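PDB 1Q5N: 3-carboxy-cis,cis-muconate cycloisomerase from Acinetobacter calcoaceticus, which belongs to the fumarase/aspartase-like lyase superfamily, whose mostly helical subunits assemble into tetramers. Local coordinates for residues Glu138-Gln143 / Arg172-Phe177; Ala293-Ala298 / Glu343-Val348. One frame throughout, in Å; residues are numbered along the deposited sequence.

Contact 1: residues Glu138-Gln143 / Arg172-Phe177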
ATOM      1  N   GLU A 138     -15.788  14.766  23.461  1.00 35.74           N
ATOM      2  CA  GLU A 138     -16.196  15.632  24.561  1.00 38.13           C
ATOM      3  C   GLU A 138     -15.280  16.826  24.671  1.00 36.88           C
ATOM      4  O   GLU A 138     -15.754  17.977  24.699  1.00 33.97           O
ATOM      5  CB  GLU A 138     -16.195  14.861  25.887  1.00 39.12           C
ATOM      6  CG  GLU A 138     -17.473  14.064  25.984  1.00 47.60           C
ATOM      7  CD  GLU A 138     -17.521  13.135  27.186  1.00 52.41           C
ATOM      8  OE1 GLU A 138     -16.503  13.007  27.928  1.00 55.71           O
ATOM      9  OE2 GLU A 138     -18.589  12.519  27.370  1.00 55.18           O
ATOM     10  N   THR A 139     -13.984  16.541  24.752  1.00 35.35           N
ATOM     11  CA  THR A 139     -13.001  17.597  24.828  1.00 35.83           C
ATOM     12  C   THR A 139     -13.079  18.523  23.567  1.00 36.20           C
ATOM     13  O   THR A 139     -13.065  19.748  23.703  1.00 36.76           O
ATOM     14  CB  THR A 139     -11.614  16.999  25.001  1.00 37.28           C
ATOM     15  OG1 THR A 139     -11.638  16.109  26.124  1.00 39.43           O
ATOM     16  CG2 THR A 139     -10.581  18.070  25.230  1.00 35.54           C
ATOM     17  N   ALA A 140     -13.228  17.978  22.359  1.00 34.72           N
ATOM     18  CA  ALA A 140     -13.275  18.884  21.217  1.00 34.21           C
ATOM     19  C   ALA A 140     -14.533  19.755  21.289  1.00 34.73           C
ATOM     20  O   ALA A 140     -14.475  20.934  20.953  1.00 34.35           O
ATOM     21  CB  ALA A 140     -13.239  18.122  19.887  1.00 29.77           C
ATOM     22  N   LEU A 141     -15.666  19.185  21.718  1.00 34.97           N
ATOM     23  CA  LEU A 141     -16.895  19.976  21.794  1.00 35.72           C
ATOM     24  C   LEU A 141     -16.711  21.121  22.810  1.00 35.78           C
ATOM     25  O   LEU A 141     -17.077  22.240  22.557  1.00 36.12           O
ATOM     26  CB  LEU A 141     -18.080  19.126  22.234  1.00 36.26           C
ATOM     27  CG  LEU A 141     -18.687  18.056  21.330  1.00 38.07           C
ATOM     28  CD1 LEU A 141     -19.556  17.143  22.215  1.00 38.56           C
ATOM     29  CD2 LEU A 141     -19.501  18.679  20.203  1.00 37.65           C
ATOM     30  N   SER A 142     -16.124  20.829  23.954  1.00 36.15           N
ATOM     31  CA  SER A 142     -15.926  21.834  24.980  1.00 37.40           C
ATOM     32  C   SER A 142     -14.994  22.990  24.525  1.00 37.19           C
ATOM     33  O   SER A 142     -15.284  24.162  24.769  1.00 36.96           O
ATOM     34  CB  SER A 142     -15.395  21.134  26.224  1.00 36.95           C
ATOM     35  OG  SER A 142     -14.679  22.045  27.020  1.00 44.82           O
ATOM     36  N   GLN A 143     -13.900  22.655  23.831  1.00 37.07           N
ATOM     37  CA  GLN A 143     -12.961  23.654  23.335  1.00 35.23           C
ATOM     38  C   GLN A 143     -13.595  24.414  22.202  1.00 34.30           C
ATOM     39  O   GLN A 143     -13.347  25.595  22.034  1.00 33.59           O
ATOM     40  CB  GLN A 143     -11.681  22.964  22.851  1.00 35.49           C
ATOM     41  CG  GLN A 143     -10.991  22.261  23.989  1.00 34.81           C
ATOM     42  CD  GLN A 143     -10.086  23.191  24.784  1.00 37.25           C
ATOM     43  OE1 GLN A 143     -10.486  24.303  25.174  1.00 35.80           O
ATOM     44  NE2 GLN A 143      -8.851  22.739  25.027  1.00 34.03           N
ATOM     45  N   ARG A 172     -15.490  21.051  13.501  1.00 32.19           N
ATOM     46  CA  ARG A 172     -15.297  20.141  12.376  1.00 32.00           C
ATOM     47  C   ARG A 172     -14.667  18.797  12.893  1.00 31.77           C
ATOM     48  O   ARG A 172     -15.112  17.706  12.524  1.00 32.54           O
ATOM     49  CB  ARG A 172     -14.405  20.809  11.310  1.00 28.66           C
ATOM     50  CG  ARG A 172     -15.147  21.792  10.408  1.00 28.38           C
ATOM     51  CD  ARG A 172     -14.167  22.772   9.720  1.00 28.58           C
ATOM     52  NE  ARG A 172     -13.057  22.072   9.047  1.00 28.89           N
ATOM     53  CZ  ARG A 172     -11.903  22.646   8.720  1.00 30.34           C
ATOM     54  NH1 ARG A 172     -11.711  23.927   8.989  1.00 28.68           N
ATOM     55  NH2 ARG A 172     -10.921  21.931   8.163  1.00 29.08           N
ATOM     56  N   TRP A 173     -13.677  18.893  13.781  1.00 31.49           N
ATOM     57  CA  TRP A 173     -13.042  17.707  14.327  1.00 32.24           C
ATOM     58  C   TRP A 173     -13.993  16.895  15.224  1.00 31.96           C
ATOM     59  O   TRP A 173     -13.997  15.630  15.206  1.00 33.00           O
ATOM     60  CB  TRP A 173     -11.764  18.086  15.103  1.00 30.47           C
ATOM     61  CG  TRP A 173     -10.780  18.812  14.265  1.00 33.44           C
ATOM     62  CD1 TRP A 173     -10.717  18.818  12.896  1.00 34.68           C
ATOM     63  CD2 TRP A 173      -9.659  19.579  14.717  1.00 32.13           C
ATOM     64  NE1 TRP A 173      -9.630  19.526  12.483  1.00 35.59           N
ATOM     65  CE2 TRP A 173      -8.965  20.008  13.576  1.00 32.42           C
ATOM     66  CE3 TRP A 173      -9.177  19.936  15.985  1.00 34.27           C
ATOM     67  CZ2 TRP A 173      -7.808  20.790  13.643  1.00 34.77           C
ATOM     68  CZ3 TRP A 173      -8.005  20.719  16.063  1.00 36.19           C
ATOM     69  CH2 TRP A 173      -7.337  21.132  14.893  1.00 35.19           C
ATOM     70  N   ALA A 174     -14.794  17.620  16.001  1.00 32.25           N
ATOM     71  CA  ALA A 174     -15.746  17.003  16.906  1.00 31.02           C
ATOM     72  C   ALA A 174     -16.736  16.176  16.103  1.00 30.55           C
ATOM     73  O   ALA A 174     -16.971  15.010  16.386  1.00 30.70           O
ATOM     74  CB  ALA A 174     -16.493  18.084  17.731  1.00 31.47           C
ATOM     75  N   SER A 175     -17.327  16.787  15.099  1.00 29.72           N
ATOM     76  CA  SER A 175     -18.308  16.078  14.290  1.00 29.33           C
ATOM     77  C   SER A 175     -17.666  14.819  13.620  1.00 30.69           C
ATOM     78  O   SER A 175     -18.343  13.804  13.421  1.00 31.34           O
ATOM     79  CB  SER A 175     -18.875  17.065  13.249  1.00 28.97           C
ATOM     80  OG  SER A 175     -19.893  16.495  12.465  1.00 31.79           O
ATOM     81  N   ALA A 176     -16.371  14.884  13.286  1.00 29.09           N
ATOM     82  CA  ALA A 176     -15.718  13.738  12.668  1.00 29.22           C
ATOM     83  C   ALA A 176     -15.623  12.631  13.754  1.00 29.95           C
ATOM     84  O   ALA A 176     -15.847  11.441  13.485  1.00 28.99           O
ATOM     85  CB  ALA A 176     -14.327  14.119  12.157  1.00 26.84           C
ATOM     86  N   PHE A 177     -15.295  13.015  14.980  1.00 29.47           N
ATOM     87  CA  PHE A 177     -15.232  12.012  16.030  1.00 31.75           C
ATOM     88  C   PHE A 177     -16.631  11.380  16.277  1.00 34.04           C
ATOM     89  O   PHE A 177     -16.740  10.165  16.520  1.00 34.24           O
ATOM     90  CB  PHE A 177     -14.705  12.610  17.326  1.00 30.31           C
ATOM     91  CG  PHE A 177     -13.245  12.840  17.317  1.00 30.72           C
ATOM     92  CD1 PHE A 177     -12.365  11.797  16.965  1.00 30.89           C
ATOM     93  CD2 PHE A 177     -12.719  14.046  17.742  1.00 30.29           C
ATOM     94  CE1 PHE A 177     -10.957  11.938  17.063  1.00 29.35           C
ATOM     95  CE2 PHE A 177     -11.294  14.212  17.849  1.00 31.47           C
ATOM     96  CZ  PHE A 177     -10.418  13.140  17.508  1.00 28.77           C
TER

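Contact 2: residues Ala293-Ala298 / Glu343-Val348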
ATOM      1  N   ALA A 293       4.502  14.342  15.630  1.00 28.28           N
ATOM      2  CA  ALA A 293       5.424  13.422  14.996  1.00 29.79           C
ATOM      3  C   ALA A 293       4.942  11.952  15.106  1.00 31.00           C
ATOM      4  O   ALA A 293       4.957  11.202  14.118  1.00 30.28           O
ATOM      5  CB  ALA A 293       6.838  13.599  15.597  1.00 29.77           C
ATOM      6  N   SER A 294       4.489  11.548  16.289  1.00 30.83           N
ATOM      7  CA  SER A 294       3.964  10.190  16.477  1.00 31.13           C
ATOM      8  C   SER A 294       2.657   9.977  15.709  1.00 29.86           C
ATOM      9  O   SER A 294       2.463   8.961  15.058  1.00 27.66           O
ATOM     10  CB  SER A 294       3.640   9.930  17.948  1.00 33.65           C
ATOM     11  OG  SER A 294       4.818   9.985  18.703  1.00 43.03           O
ATOM     12  N   VAL A 295       1.735  10.922  15.844  1.00 27.61           N
ATOM     13  CA  VAL A 295       0.470  10.782  15.163  1.00 28.33           C
ATOM     14  C   VAL A 295       0.662  10.752  13.638  1.00 28.39           C
ATOM     15  O   VAL A 295       0.005   9.984  12.965  1.00 28.68           O
ATOM     16  CB  VAL A 295      -0.541  11.931  15.571  1.00 26.16           C
ATOM     17  CG1 VAL A 295      -1.827  11.827  14.776  1.00 23.50           C
ATOM     18  CG2 VAL A 295      -0.889  11.807  17.068  1.00 26.23           C
ATOM     19  N   LEU A 296       1.577  11.554  13.106  1.00 27.13           N
ATOM     20  CA  LEU A 296       1.758  11.595  11.682  1.00 26.01           C
ATOM     21  C   LEU A 296       2.470  10.327  11.217  1.00 27.04           C
ATOM     22  O   LEU A 296       2.230   9.869  10.103  1.00 26.94           O
ATOM     23  CB  LEU A 296       2.469  12.892  11.263  1.00 25.01           C
ATOM     24  CG  LEU A 296       1.496  14.091  11.328  1.00 26.99           C
ATOM     25  CD1 LEU A 296       2.239  15.438  11.182  1.00 26.73           C
ATOM     26  CD2 LEU A 296       0.441  13.948  10.241  1.00 26.37           C
ATOM     27  N   ALA A 297       3.311   9.738  12.070  1.00 27.29           N
ATOM     28  CA  ALA A 297       3.940   8.462  11.717  1.00 27.32           C
ATOM     29  C   ALA A 297       2.817   7.370  11.635  1.00 26.70           C
ATOM     30  O   ALA A 297       2.816   6.529  10.753  1.00 28.73           O
ATOM     31  CB  ALA A 297       4.982   8.069  12.750  1.00 26.24           C
ATOM     32  N   ALA A 298       1.858   7.392  12.538  1.00 25.96           N
ATOM     33  CA  ALA A 298       0.783   6.411  12.495  1.00 25.71           C
ATOM     34  C   ALA A 298      -0.082   6.680  11.242  1.00 25.41           C
ATOM     35  O   ALA A 298      -0.574   5.744  10.607  1.00 25.44           O
ATOM     36  CB  ALA A 298      -0.049   6.509  13.778  1.00 23.11           C
ATOM     37  N   GLU A 343      -4.387   8.514  21.980  1.00 32.89           N
ATOM     38  CA  GLU A 343      -3.917   8.973  23.265  1.00 35.76           C
ATOM     39  C   GLU A 343      -3.138  10.315  23.162  1.00 36.47           C
ATOM     40  O   GLU A 343      -3.348  11.203  23.982  1.00 36.17           O
ATOM     41  CB  GLU A 343      -3.053   7.897  23.936  1.00 38.93           C
ATOM     42  CG  GLU A 343      -2.198   8.427  25.061  1.00 45.96           C
ATOM     43  CD  GLU A 343      -1.612   7.311  25.879  1.00 52.51           C
ATOM     44  OE1 GLU A 343      -2.310   6.847  26.821  1.00 55.96           O
ATOM     45  OE2 GLU A 343      -0.471   6.875  25.563  1.00 55.73           O
ATOM     46  N   ARG A 344      -2.224  10.460  22.194  1.00 35.76           N
ATOM     47  CA  ARG A 344      -1.501  11.716  22.052  1.00 34.50           C
ATOM     48  C   ARG A 344      -2.440  12.862  21.596  1.00 34.38           C
ATOM     49  O   ARG A 344      -2.338  13.994  22.074  1.00 33.99           O
ATOM     50  CB  ARG A 344      -0.336  11.506  21.113  1.00 35.38           C
ATOM     51  CG  ARG A 344       0.758  10.863  21.899  1.00 38.91           C
ATOM     52  CD  ARG A 344       1.636  10.098  21.045  1.00 42.97           C
ATOM     53  NE  ARG A 344       2.360   9.115  21.842  1.00 49.80           N
ATOM     54  CZ  ARG A 344       2.016   7.822  21.934  1.00 50.66           C
ATOM     55  NH1 ARG A 344       0.967   7.339  21.279  1.00 48.87           N
ATOM     56  NH2 ARG A 344       2.733   7.006  22.697  1.00 54.01           N
ATOM     57  N   THR A 345      -3.382  12.570  20.709  1.00 32.84           N
ATOM     58  CA  THR A 345      -4.318  13.600  20.289  1.00 33.12           C
ATOM     59  C   THR A 345      -5.133  14.136  21.511  1.00 34.89           C
ATOM     60  O   THR A 345      -5.297  15.361  21.678  1.00 34.52           O
ATOM     61  CB  THR A 345      -5.233  13.054  19.178  1.00 30.67           C
ATOM     62  OG1 THR A 345      -4.394  12.659  18.089  1.00 32.07           O
ATOM     63  CG2 THR A 345      -6.285  14.129  18.693  1.00 28.70           C
ATOM     64  N   LEU A 346      -5.630  13.236  22.365  1.00 35.76           N
ATOM     65  CA  LEU A 346      -6.369  13.652  23.576  1.00 35.80           C
ATOM     66  C   LEU A 346      -5.514  14.615  24.428  1.00 35.67           C
ATOM     67  O   LEU A 346      -5.972  15.697  24.777  1.00 35.14           O
ATOM     68  CB  LEU A 346      -6.757  12.430  24.408  1.00 35.25           C
ATOM     69  CG  LEU A 346      -7.694  12.751  25.574  1.00 36.78           C
ATOM     70  CD1 LEU A 346      -8.925  13.526  25.119  1.00 33.57           C
ATOM     71  CD2 LEU A 346      -8.091  11.412  26.188  1.00 38.41           C
ATOM     72  N   ASP A 347      -4.282  14.230  24.757  1.00 36.09           N
ATOM     73  CA  ASP A 347      -3.392  15.120  25.512  1.00 38.75           C
ATOM     74  C   ASP A 347      -3.343  16.536  24.909  1.00 37.92           C
ATOM     75  O   ASP A 347      -3.408  17.527  25.634  1.00 39.70           O
ATOM     76  CB  ASP A 347      -1.951  14.607  25.511  1.00 41.93           C
ATOM     77  CG  ASP A 347      -1.753  13.463  26.421  1.00 46.91           C
ATOM     78  OD1 ASP A 347      -2.696  13.176  27.202  1.00 50.85           O
ATOM     79  OD2 ASP A 347      -0.657  12.840  26.357  1.00 49.30           O
ATOM     80  N   VAL A 348      -3.199  16.616  23.583  1.00 35.60           N
ATOM     81  CA  VAL A 348      -3.127  17.892  22.899  1.00 33.58           C
ATOM     82  C   VAL A 348      -4.455  18.651  22.952  1.00 34.93           C
ATOM     83  O   VAL A 348      -4.452  19.864  23.166  1.00 33.32           O
ATOM     84  CB  VAL A 348      -2.660  17.705  21.394  1.00 31.39           C
ATOM     85  CG1 VAL A 348      -2.852  19.016  20.583  1.00 31.52           C
ATOM     86  CG2 VAL A 348      -1.221  17.273  21.354  1.00 30.34           C
TER

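Contact 1: residues Glu138-Gln143 / Arg172-Phe177
Ala140 and Ala174 meet methyl to methyl, with their CB atoms 3.9 Å apart. Both CA-CB bonds point at the facing helix. Because neither side chain extends beyond CB, the backbones come very close: Ala140 CA and Ala174 CA are 5.3 Å apart. Ala140 CB also sits 4.1 Å from Ala174 CA, so it packs against the main chain as well as the methyl. This is the tight part of the contact, and it is wholly apolar. No hydrogen bond crosses between 138-143 and 172-177.

Leu141 adds a second touch. Its CG lies beside its own backbone N (chi1 -70°), and this brings CD2 back to within 3.9 Å of Ala174 CB. Ala174 CB therefore meets both a methyl and a leucine branch. Phe177 is looser: its CD2 stays 4.6 Å from Ala140 CB. The outer side of 138-143 is open to solvent, with Glu138 and Ser142 exposed there, and the CA-CB bond of Glu138 points away from 172-177.

Arg172 forms salt bridges with Glu233 and Glu318 of the second subunit. The pair joins helices 110-146 and 166-191. Leu141 also touches Val445 and Leu446 of helix 438-447. Phe177 and Trp173 pack on Met254 of helix 235-261, and Phe177 also touches Leu349 of helix 323-351.

Contact 2: residues Ala293-Ala298 / Glu343-Val348
Segments 293-298 and 343-348 run roughly antiparallel, at 143° between their N-to-C directions, with axes 10.0 Å apart at closest approach. Val295 and Arg344 hold the nearest CA atoms, 7.2 Å apart.

Ser294 packs against the aliphatic part of Arg344. Ser294 CB lies 3.7 Å from Arg344 CD, and this is a van der Waals contact. Arg344 CG stands beside its own backbone N (chi1 -80°), and the chain then extends from CG to NE, carrying CD past the serine. Ser294 OG and Arg344 NH2 both bond to the backbone of residues 10-13, the serine to Leu11 O and the arginine to Ser10 O and Tyr13 O.

Val295 packs beside this pair. Its CG2 reaches Arg344 CB at 4.1 Å and Thr345 OG1 at 3.7 Å. The valine and arginine side chains run alongside each other with opposite headings; the valine stands nearly perpendicular to Thr345. Thr345 OG1 is hydrogen-bonded to Ala341 O one turn back in its own helix, and Val251 of helix 235-261 touches both Val295 and Thr345.

Ala293, on helix 290-311, reaches His325 of the third subunit and Trp157 of the fourth. This is antiparallel packing in the long helical bundle that characterises the fumarase/aspartase superfamily.

In the fold
Both segments of contact 1 come earlier in the chain than those of contact 2. Their centres lie about 16 Å apart. They share no helix: contact 1 joins 110-146 to 166-191, and contact 2 joins 290-311 to 323-351. The pairs nevertheless touch, since Thr139 OG1 packs 3.9 Å from Leu346 CD1. A hydrogen bond from Gln143 NE2 to Leu349 O ties the same two helices together. Helix 235-261 packs against both contacts. These five helices are consistent with the central helical bundle of this superfamily. Both contacts also have residues at subunit interfaces, consistent with a bundle that forms the core of the tetramer.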